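PDB 3JYG: uncharacterized protein from Wolinella succinogenes, which is of unknown function but belongs to the 6-pyruvoyl tetrahydropterin synthase family and binds a zinc ion. Local coordinates for residues S123-L126 with E127-S131; V113-E116 with R117-G120; I83-D87 with P88-T92; K70-I73 with D74-D78. One frame throughout, in Å; residues are numbered along the deposited sequence.

Interaction 1 (S123-L126 with E127-S131)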
loop_
_atom_site.group_PDB
_atom_site.type_symbol
_atom_site.label_atom_id
_atom_site.label_comp_id
_atom_site.label_asym_id
_atom_site.label_seq_id
_atom_site.Cartn_x
_atom_site.Cartn_y
_atom_site.Cartn_z
ATOM N N SER A 123 -13.056 20.225 -37.581
ATOM C CA SER A 123 -13.282 20.014 -36.149
ATOM C C SER A 123 -12.666 18.736 -35.573
ATOM O O SER A 123 -12.044 18.784 -34.505
ATOM C CB SER A 123 -14.782 20.015 -35.843
ATOM O OG SER A 123 -15.269 21.309 -36.088
ATOM N N PRO A 124 -12.872 17.592 -36.257
ATOM C CA PRO A 124 -12.288 16.346 -35.761
ATOM C C PRO A 124 -10.776 16.368 -35.749
ATOM O O PRO A 124 -10.160 15.744 -34.850
ATOM C CB PRO A 124 -12.791 15.300 -36.756
ATOM C CG PRO A 124 -14.133 15.915 -37.295
ATOM C CD PRO A 124 -13.651 17.353 -37.504
ATOM N N ILE A 125 -10.182 17.097 -36.683
ATOM C CA ILE A 125 -8.734 17.162 -36.769
ATOM C C ILE A 125 -8.194 17.958 -35.567
ATOM O O ILE A 125 -7.206 17.555 -34.934
ATOM C CB ILE A 125 -8.241 17.705 -38.157
ATOM C CG1 ILE A 125 -8.461 16.663 -39.275
ATOM C CG2 ILE A 125 -6.751 18.136 -38.081
ATOM C CD1 ILE A 125 -7.797 15.347 -39.075
ATOM N N LEU A 126 -8.877 19.039 -35.225
ATOM C CA LEU A 126 -8.584 19.782 -33.998
ATOM C C LEU A 126 -8.688 18.932 -32.707
ATOM O O LEU A 126 -7.840 19.043 -31.830
ATOM C CB LEU A 126 -9.456 21.024 -33.903
ATOM C CG LEU A 126 -9.124 22.051 -34.987
ATOM C CD1 LEU A 126 -10.020 23.308 -34.908
ATOM C CD2 LEU A 126 -7.657 22.461 -34.944
ATOM N N GLU A 127 -9.721 18.094 -32.603
ATOM C CA GLU A 127 -9.938 17.247 -31.435
ATOM C C GLU A 127 -8.815 16.234 -31.355
ATOM O O GLU A 127 -8.397 15.854 -30.277
ATOM C CB GLU A 127 -11.265 16.486 -31.578
ATOM C CG GLU A 127 -12.469 17.415 -31.659
ATOM C CD GLU A 127 -13.689 16.791 -32.285
ATOM O OE1 GLU A 127 -13.697 15.547 -32.602
ATOM O OE2 GLU A 127 -14.658 17.565 -32.433
ATOM N N LEU A 128 -8.341 15.776 -32.499
ATOM C CA LEU A 128 -7.227 14.851 -32.531
ATOM C C LEU A 128 -6.002 15.533 -31.933
ATOM O O LEU A 128 -5.359 14.979 -31.006
ATOM C CB LEU A 128 -6.966 14.397 -33.978
ATOM C CG LEU A 128 -5.623 13.760 -34.278
ATOM C CD1 LEU A 128 -5.412 12.522 -33.418
ATOM C CD2 LEU A 128 -5.552 13.364 -35.769
ATOM N N TYR A 129 -5.653 16.722 -32.447
ATOM C CA TYR A 129 -4.447 17.433 -31.922
ATOM C C TYR A 129 -4.553 17.975 -30.485
ATOM O O TYR A 129 -3.511 18.057 -29.773
ATOM C CB TYR A 129 -3.928 18.492 -32.911
ATOM C CG TYR A 129 -3.353 17.847 -34.161
ATOM C CD1 TYR A 129 -2.151 17.121 -34.109
ATOM C CD2 TYR A 129 -4.013 17.926 -35.391
ATOM C CE1 TYR A 129 -1.618 16.521 -35.238
ATOM C CE2 TYR A 129 -3.479 17.305 -36.546
ATOM C CZ TYR A 129 -2.267 16.623 -36.456
ATOM O OH TYR A 129 -1.711 15.991 -37.552
ATOM N N GLU A 130 -5.770 18.314 -30.036
ATOM C CA GLU A 130 -5.988 18.621 -28.617
ATOM C C GLU A 130 -5.674 17.433 -27.699
ATOM O O GLU A 130 -5.336 17.647 -26.534
ATOM C CB GLU A 130 -7.390 19.178 -28.309
ATOM C CG GLU A 130 -7.667 20.508 -29.036
ATOM C CD GLU A 130 -7.505 21.769 -28.169
ATOM O OE1 GLU A 130 -6.639 21.823 -27.260
ATOM O OE2 GLU A 130 -8.277 22.733 -28.407
ATOM N N SER A 131 -5.758 16.203 -28.218
ATOM C CA SER A 131 -5.487 15.003 -27.373
ATOM C C SER A 131 -4.040 14.849 -26.908
ATOM O O SER A 131 -3.782 14.320 -25.852
ATOM C CB SER A 131 -5.837 13.725 -28.104
ATOM O OG SER A 131 -7.066 13.820 -28.761
#
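Ile-125 and Tyr-129, one helical turn apart, lie side by side and point the same way, and they make the closer of the two apolar contacts here. The CG2 methyl of Ile-125 meets the tyrosine ring at its edge, in the ring plane, 3.7 Å from Tyr-129 CE2. That methyl is the branch set anti to the backbone N, while CG1, beside the backbone N, carries CD1 toward Leu-128. There the touch is looser, with Ile-125 CD1 4.5 Å from Leu-128 CD2.

The backbone bonds are those of a regular alpha helix, four in succession from each carbonyl to the N-H four residues on, beginning with Glu-127 N to Ser-123 O. The shortest joins Glu-130 N to Leu-126 O at 2.8 Å, and the straightest runs from Tyr-129 N to Ile-125 O, with an angle of 166° at the hydrogen. These turns belong to helix 123-131, which precedes strand 132-135 in the chain. Pro-124 stands in the first turn, where the helix asks for no N-H.

Among the polar side chains, Glu-127 reaches back along the first turn, its CG 3.2 Å from Ser-123 O and its carboxylate beside Pro-124 CA. A negative group at this end of a helix would probably be favoured by the helix dipole. Glu-130 instead bends at chi2 (-100°), its CG passing close to Leu-126 O, and forms a salt bridge with Arg-112 through OE1. The hydroxyl of Tyr-129 is hydrogen-bonded to His-96 ND1, while Phe-97 meets the buried ring edge-to-face.

Interaction 2 (V113-E116 with R117-G120)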
loop_
_atom_site.group_PDB
_atom_site.type_symbol
_atom_site.label_atom_id
_atom_site.label_comp_id
_atom_site.label_asym_id
_atom_site.label_seq_id
_atom_site.Cartn_x
_atom_site.Cartn_y
_atom_site.Cartn_z
ATOM N N VAL A 113 0.859 20.753 -29.367
ATOM C CA VAL A 113 1.102 21.299 -30.701
ATOM C C VAL A 113 0.823 22.819 -30.695
ATOM O O VAL A 113 0.094 23.320 -29.832
ATOM C CB VAL A 113 0.308 20.547 -31.788
ATOM C CG1 VAL A 113 0.734 19.076 -31.809
ATOM C CG2 VAL A 113 -1.211 20.705 -31.549
ATOM N N ASP A 114 1.481 23.545 -31.595
ATOM C CA ASP A 114 1.154 24.928 -31.873
ATOM C C ASP A 114 -0.101 24.894 -32.736
ATOM O O ASP A 114 -0.027 24.494 -33.894
ATOM C CB ASP A 114 2.283 25.613 -32.683
ATOM C CG ASP A 114 2.023 27.114 -32.900
ATOM O OD1 ASP A 114 0.861 27.579 -32.741
ATOM O OD2 ASP A 114 3.000 27.823 -33.228
ATOM N N PHE A 115 -1.234 25.310 -32.182
ATOM C CA PHE A 115 -2.494 25.269 -32.933
ATOM C C PHE A 115 -2.620 26.263 -34.084
ATOM O O PHE A 115 -3.417 26.058 -35.007
ATOM C CB PHE A 115 -3.678 25.348 -31.987
ATOM C CG PHE A 115 -3.902 24.075 -31.215
ATOM C CD1 PHE A 115 -4.725 23.080 -31.727
ATOM C CD2 PHE A 115 -3.276 23.864 -29.990
ATOM C CE1 PHE A 115 -4.940 21.882 -31.016
ATOM C CE2 PHE A 115 -3.487 22.660 -29.277
ATOM C CZ PHE A 115 -4.323 21.678 -29.803
ATOM N N GLU A 116 -1.813 27.317 -34.057
ATOM C CA GLU A 116 -1.684 28.216 -35.225
ATOM C C GLU A 116 -1.439 27.466 -36.518
ATOM O O GLU A 116 -1.991 27.830 -37.549
ATOM C CB GLU A 116 -0.578 29.263 -35.026
ATOM C CG GLU A 116 -0.897 30.284 -33.918
ATOM C CD GLU A 116 -2.066 31.210 -34.282
ATOM O OE1 GLU A 116 -2.183 31.618 -35.479
ATOM O OE2 GLU A 116 -2.875 31.519 -33.368
ATOM N N ARG A 117 -0.640 26.416 -36.488
ATOM C CA ARG A 117 -0.313 25.782 -37.750
ATOM C C ARG A 117 -1.435 24.895 -38.347
ATOM O O ARG A 117 -1.389 24.569 -39.535
ATOM C CB ARG A 117 1.107 25.159 -37.732
ATOM C CG ARG A 117 1.251 23.663 -37.449
ATOM C CD ARG A 117 2.277 22.924 -38.422
ATOM N NE ARG A 117 3.681 23.388 -38.416
ATOM C CZ ARG A 117 4.762 22.597 -38.532
ATOM N NH1 ARG A 117 4.647 21.281 -38.657
ATOM N NH2 ARG A 117 5.987 23.126 -38.509
ATOM N N ILE A 118 -2.467 24.575 -37.545
ATOM C CA ILE A 118 -3.628 23.770 -38.019
ATOM C C ILE A 118 -4.965 24.516 -37.997
ATOM O O ILE A 118 -6.050 23.910 -38.036
ATOM C CB ILE A 118 -3.791 22.441 -37.237
ATOM C CG1 ILE A 118 -3.786 22.710 -35.719
ATOM C CG2 ILE A 118 -2.721 21.450 -37.684
ATOM C CD1 ILE A 118 -3.922 21.478 -34.876
ATOM N N LYS A 119 -4.869 25.832 -37.896
ATOM C CA LYS A 119 -5.996 26.735 -37.956
ATOM C C LYS A 119 -6.725 26.470 -39.272
ATOM O O LYS A 119 -6.094 26.279 -40.326
ATOM C CB LYS A 119 -5.435 28.134 -37.956
ATOM C CG LYS A 119 -6.196 29.161 -37.188
ATOM C CD LYS A 119 -5.651 30.554 -37.576
ATOM C CE LYS A 119 -5.259 30.586 -39.055
ATOM N NZ LYS A 119 -5.326 31.944 -39.668
ATOM N N GLY A 120 -8.037 26.417 -39.216
ATOM C CA GLY A 120 -8.818 26.066 -40.413
ATOM C C GLY A 120 -8.910 24.584 -40.785
ATOM O O GLY A 120 -9.575 24.246 -41.763
#
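The tight part of this loop lies where Ile-118 and Phe-115 run side by side, pointing the same way, with Ile-118 CD1 3.6 Å from Phe-115 CD1. To get there, CG1 of Ile-118 takes the crowded position between the backbone N and the carbonyl carbon (chi1 51°), which also brings CG1 within 3.4 Å of Phe-115 O. Val-113 completes the cluster: its CG2 methyl lies over one face of the Phe-115 ring, toward the rim, and 4.4 Å from Ile-118 CD1. Tyr-129 of helix 123-131 touches both aliphatic residues.

The backbone beneath is a short 3-10 turn following strand 110-113. Arg-117 N bonds to Asp-114 O at 3.3 Å, and Ile-118 N to Phe-115 O at 3.1 Å, both donors standing well above the carbonyl planes. Asp-114 OD1 accepts from Glu-116 N at 3.0 Å, forming an Asx turn.

The solvent side is far looser. Glu-116 and Lys-119 lie side by side, pointing the same way, yet Glu-116 OE1 and Lys-119 NZ remain 5.2 Å apart, too far for a salt bridge, though the opposite charges may attract weakly. Arg-117 is exposed too, but bends at chi2 and chi3 so that its guanidinium meets His-96 O and the carboxylate of Asp-99.

Interaction 3 (I83-D87 with P88-T92)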
loop_
_atom_site.group_PDB
_atom_site.type_symbol
_atom_site.label_atom_id
_atom_site.label_comp_id
_atom_site.label_asym_id
_atom_site.label_seq_id
_atom_site.Cartn_x
_atom_site.Cartn_y
_atom_site.Cartn_z
ATOM N N ILE A 83 2.465 10.721 -25.784
ATOM C CA ILE A 83 3.286 10.158 -26.855
ATOM C C ILE A 83 4.737 10.646 -26.749
ATOM O O ILE A 83 4.999 11.828 -26.521
ATOM C CB ILE A 83 2.698 10.453 -28.219
ATOM C CG1 ILE A 83 3.386 9.610 -29.313
ATOM C CG2 ILE A 83 2.775 11.986 -28.493
ATOM C CD1 ILE A 83 2.729 9.724 -30.762
ATOM N N ASP A 84 5.675 9.701 -26.887
ATOM C CA ASP A 84 7.085 10.035 -26.961
ATOM C C ASP A 84 7.320 10.848 -28.254
ATOM O O ASP A 84 6.884 10.456 -29.337
ATOM C CB ASP A 84 7.908 8.716 -26.878
ATOM C CG ASP A 84 9.439 8.926 -26.844
ATOM O OD1 ASP A 84 9.956 10.030 -27.046
ATOM O OD2 ASP A 84 10.151 7.929 -26.612
ATOM N N ILE A 85 7.945 12.027 -28.118
ATOM C CA ILE A 85 8.491 12.740 -29.289
ATOM C C ILE A 85 9.235 11.792 -30.258
ATOM O O ILE A 85 9.191 11.993 -31.457
ATOM C CB ILE A 85 9.395 13.965 -28.880
ATOM C CG1 ILE A 85 9.753 14.879 -30.057
ATOM C CG2 ILE A 85 10.662 13.550 -28.057
ATOM C CD1 ILE A 85 8.536 15.628 -30.663
ATOM N N ASP A 86 9.923 10.788 -29.748
ATOM C CA ASP A 86 10.687 9.922 -30.629
ATOM C C ASP A 86 10.038 8.625 -30.959
ATOM O O ASP A 86 10.695 7.732 -31.417
ATOM C CB ASP A 86 12.060 9.642 -30.045
ATOM C CG ASP A 86 13.049 10.774 -30.330
ATOM O OD1 ASP A 86 12.782 11.603 -31.240
ATOM O OD2 ASP A 86 14.074 10.841 -29.638
ATOM N N ASP A 87 8.760 8.488 -30.650
ATOM C CA ASP A 87 7.994 7.348 -31.127
ATOM C C ASP A 87 8.065 7.355 -32.653
ATOM O O ASP A 87 7.812 8.375 -33.271
ATOM C CB ASP A 87 6.533 7.477 -30.618
ATOM C CG ASP A 87 5.685 6.242 -30.916
ATOM O OD1 ASP A 87 5.869 5.611 -31.995
ATOM O OD2 ASP A 87 4.830 5.908 -30.061
ATOM N N PRO A 88 8.387 6.204 -33.277
ATOM C CA PRO A 88 8.469 6.115 -34.748
ATOM C C PRO A 88 7.142 6.437 -35.439
ATOM O O PRO A 88 7.124 6.772 -36.639
ATOM C CB PRO A 88 8.773 4.639 -34.988
ATOM C CG PRO A 88 9.401 4.178 -33.725
ATOM C CD PRO A 88 8.789 4.941 -32.621
ATOM N N LEU A 89 6.039 6.287 -34.712
ATOM C CA LEU A 89 4.744 6.661 -35.253
ATOM C C LEU A 89 4.415 8.135 -35.106
ATOM O O LEU A 89 3.357 8.573 -35.588
ATOM C CB LEU A 89 3.625 5.863 -34.558
ATOM C CG LEU A 89 3.374 4.428 -34.957
ATOM C CD1 LEU A 89 2.185 3.887 -34.117
ATOM C CD2 LEU A 89 3.109 4.288 -36.475
ATOM N N PHE A 90 5.275 8.911 -34.423
ATOM C CA PHE A 90 5.009 10.362 -34.299
ATOM C C PHE A 90 4.531 10.985 -35.649
ATOM O O PHE A 90 3.438 11.567 -35.694
ATOM C CB PHE A 90 6.206 11.153 -33.684
ATOM C CG PHE A 90 5.832 12.482 -33.180
ATOM C CD1 PHE A 90 5.467 12.657 -31.851
ATOM C CD2 PHE A 90 5.746 13.576 -34.055
ATOM C CE1 PHE A 90 5.061 13.923 -31.406
ATOM C CE2 PHE A 90 5.371 14.826 -33.610
ATOM C CZ PHE A 90 5.031 15.003 -32.284
ATOM N N PRO A 91 5.310 10.844 -36.748
ATOM C CA PRO A 91 4.922 11.427 -38.042
ATOM C C PRO A 91 3.593 10.887 -38.625
ATOM O O PRO A 91 2.909 11.594 -39.354
ATOM C CB PRO A 91 6.096 11.030 -38.987
ATOM C CG PRO A 91 7.273 10.868 -38.059
ATOM C CD PRO A 91 6.693 10.313 -36.782
ATOM N N THR A 92 3.268 9.639 -38.311
ATOM C CA THR A 92 2.043 8.988 -38.767
ATOM C C THR A 92 0.785 9.453 -38.018
ATOM O O THR A 92 -0.241 9.678 -38.628
ATOM C CB THR A 92 2.188 7.479 -38.638
ATOM O OG1 THR A 92 3.251 7.088 -39.501
ATOM C CG2 THR A 92 0.898 6.731 -39.066
#
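Ile-85 CD1 sits over one face of the Phe-90 ring, 4.2 Å from the ring centroid and 24° off the normal, a CH-pi contact displaced toward the rim. The side chain of Ile-85 sets out away from Phe-90, and the extended first torsion followed by a bend at chi2 (66°) brings the methyl back to the ring. Ile-83 crosses the phenylalanine at about a right angle, its CD1 4.2 Å from Phe-90 CD1. Val-134 of the neighbouring strand touches all three side chains and extends this apolar cluster.

The Asp-87 side chain likewise crosses that of Pro-88 at about a right angle. A trans chi1 (-173°) carries the Asp-87 carboxylate forward, so that OD1 accepts from Leu-89 N at 2.8 Å, reached on the anti side of the carboxylate and somewhat out of its plane. The same oxygen forms a salt bridge with Arg-18, and the two partners together should help to hold the carboxylate's rotation. The main chain follows suit: Phe-90 N bonds to Asp-87 O at 2.8 Å.

Upstream, Asp-84 OD1 takes the N-H of Asp-86 at 2.8 Å in an Asx turn, while OD2 is held by Trp-20 NE1. Two type I turns, Asp-84 to Asp-87 and Asp-87 to Phe-90, share Asp-87 and connect strand 80-84 to the short helix 90-93, with Asp-87 providing the side-chain capping bond at the turn that leads into that helix.

Interaction 4 (K70-I73 with D74-D78)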
loop_
_atom_site.group_PDB
_atom_site.type_symbol
_atom_site.label_atom_id
_atom_site.label_comp_id
_atom_site.label_asym_id
_atom_site.label_seq_id
_atom_site.Cartn_x
_atom_site.Cartn_y
_atom_site.Cartn_z
ATOM N N LYS A 70 -2.593 18.565 -8.334
ATOM C CA LYS A 70 -3.899 18.078 -8.751
ATOM C C LYS A 70 -4.353 18.766 -10.042
ATOM O O LYS A 70 -4.788 18.113 -10.977
ATOM C CB LYS A 70 -4.962 18.316 -7.660
ATOM C CG LYS A 70 -6.223 17.516 -7.898
ATOM C CD LYS A 70 -7.162 17.436 -6.666
ATOM C CE LYS A 70 -8.144 16.270 -6.848
ATOM N NZ LYS A 70 -9.022 16.482 -8.029
ATOM N N ARG A 71 -4.229 20.089 -10.077
ATOM C CA ARG A 71 -4.668 20.880 -11.214
ATOM C C ARG A 71 -3.894 20.477 -12.462
ATOM O O ARG A 71 -4.482 20.281 -13.512
ATOM C CB ARG A 71 -4.500 22.367 -10.932
ATOM C CG ARG A 71 -5.444 23.256 -11.785
ATOM C CD ARG A 71 -5.331 24.737 -11.377
ATOM N NE ARG A 71 -3.920 25.092 -11.348
ATOM C CZ ARG A 71 -3.411 26.252 -10.940
ATOM N NH1 ARG A 71 -4.198 27.245 -10.526
ATOM N NH2 ARG A 71 -2.094 26.410 -10.955
ATOM N N PHE A 72 -2.583 20.370 -12.328
ATOM C CA PHE A 72 -1.724 19.848 -13.382
ATOM C C PHE A 72 -2.156 18.477 -13.965
ATOM O O PHE A 72 -2.368 18.355 -15.167
ATOM C CB PHE A 72 -0.262 19.812 -12.920
ATOM C CG PHE A 72 0.655 19.196 -13.935
ATOM C CD1 PHE A 72 1.066 19.928 -15.052
ATOM C CD2 PHE A 72 1.048 17.868 -13.829
ATOM C CE1 PHE A 72 1.899 19.365 -16.023
ATOM C CE2 PHE A 72 1.876 17.292 -14.822
ATOM C CZ PHE A 72 2.299 18.054 -15.915
ATOM N N ILE A 73 -2.343 17.478 -13.125
ATOM C CA ILE A 73 -2.856 16.189 -13.573
ATOM C C ILE A 73 -4.196 16.357 -14.308
ATOM O O ILE A 73 -4.389 15.773 -15.386
ATOM C CB ILE A 73 -3.028 15.200 -12.366
ATOM C CG1 ILE A 73 -1.675 14.880 -11.693
ATOM C CG2 ILE A 73 -3.773 13.904 -12.772
ATOM C CD1 ILE A 73 -0.644 14.242 -12.562
ATOM N N ASP A 74 -5.106 17.136 -13.715
ATOM C CA ASP A 74 -6.482 17.312 -14.222
ATOM C C ASP A 74 -6.484 18.077 -15.568
ATOM O O ASP A 74 -7.199 17.708 -16.526
ATOM C CB ASP A 74 -7.356 18.053 -13.182
ATOM C CG ASP A 74 -7.776 17.167 -11.968
ATOM O OD1 ASP A 74 -7.461 15.941 -11.909
ATOM O OD2 ASP A 74 -8.417 17.724 -11.025
ATOM N N GLU A 75 -5.671 19.135 -15.642
ATOM C CA GLU A 75 -5.703 20.053 -16.774
ATOM C C GLU A 75 -4.804 19.637 -17.911
ATOM O O GLU A 75 -5.088 19.977 -19.082
ATOM C CB GLU A 75 -5.452 21.506 -16.336
ATOM C CG GLU A 75 -6.678 22.001 -15.550
ATOM C CD GLU A 75 -6.590 23.397 -15.025
ATOM O OE1 GLU A 75 -5.630 24.111 -15.353
ATOM O OE2 GLU A 75 -7.510 23.790 -14.253
ATOM N N VAL A 76 -3.734 18.897 -17.579
ATOM C CA VAL A 76 -2.730 18.527 -18.582
ATOM C C VAL A 76 -2.772 17.075 -19.066
ATOM O O VAL A 76 -2.679 16.846 -20.285
ATOM C CB VAL A 76 -1.277 18.923 -18.157
ATOM C CG1 VAL A 76 -0.242 18.434 -19.216
ATOM C CG2 VAL A 76 -1.213 20.485 -17.917
ATOM N N LEU A 77 -2.907 16.122 -18.132
ATOM C CA LEU A 77 -2.810 14.696 -18.450
ATOM C C LEU A 77 -4.130 13.950 -18.578
ATOM O O LEU A 77 -4.202 12.993 -19.325
ATOM C CB LEU A 77 -1.909 13.967 -17.441
ATOM C CG LEU A 77 -0.523 14.591 -17.205
ATOM C CD1 LEU A 77 0.197 13.776 -16.150
ATOM C CD2 LEU A 77 0.298 14.576 -18.495
ATOM N N ASP A 78 -5.186 14.387 -17.889
ATOM C CA ASP A 78 -6.416 13.575 -17.880
ATOM C C ASP A 78 -7.108 13.630 -19.235
ATOM O O ASP A 78 -7.230 14.705 -19.807
ATOM C CB ASP A 78 -7.383 14.018 -16.796
ATOM C CG ASP A 78 -8.611 13.112 -16.717
ATOM O OD1 ASP A 78 -8.470 11.865 -16.542
ATOM O OD2 ASP A 78 -9.733 13.653 -16.905
#
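This is a local contact between successive turns of helix 67-77, with a charged flank and an apolar flank that faces strand 3-17 and helix 141-155. On the apolar flank Val-76 lies over one face of the Phe-72 ring, its CB 4.2 Å from the ring centroid in a CH-pi contact, and its CG2 is 3.7 Å from Phe-72 CD1. Phe-72 starts away from the following turn, but with CG anti to the backbone N (chi1 176°) the ring is brought back to meet Val-76. Leu-77 reaches both neighbours through CD1, 3.7 Å from Ile-73 CD1 and more loosely against Phe-72 CE2. Phe-13 touches Ile-73 and Leu-77, and Leu-148 and Leu-151 touch Phe-72.

The backbone keeps alpha-helical bonds through Val-76 N to Phe-72 O, at 2.8 Å, and widens at Ile-73 O. That oxygen takes two donors: Leu-77 N at 3.1 Å, from above the carbonyl plane, and Asp-78 N at 3.0 Å, nearly along the C=O axis. The latter belongs to a pi-type turn near the end of the helix, after which Asp-78 OD1 accepts from Cys-14 N.

On the charged flank, Lys-70 NZ meets Asp-74 OD2 at 3.3 Å, a salt bridge with only a weak hydrogen bond in it. Glu-75 instead lays its carboxylate against the aliphatic part of Arg-71, OE2 3.3 Å from Arg-71 CG, and no guanidinium N-H points at OE1. Leu-30 of the second subunit packs on Arg-71. Apolar packing probably holds the inner flank, whereas the single, weak salt bridge and the Arg-71 and Glu-75 charges outside probably add only modest attraction.

Interactions 1 and 2 form one continuous packing region: Tyr-129 CB lies 3.6 Å from Ile-118 CD1, and Glu-130 OE1 3.4 Å from Phe-115 CZ, so helix 123-131 rests on the loop that precedes it. Their centres are about 10 Å apart. Interaction 3 lies about 17 Å from interaction 1, centre to centre, without touching it, although strands 80-84 and 132-135 are neighbours in the sheet. Interaction 4, on the helix just before strand 80-84, is about 22 Å from interaction 3 between centres. The zinc ion, bound by His-17, His-40 and His-42, is about 11 Å from the Asp-87 side chain of interaction 3.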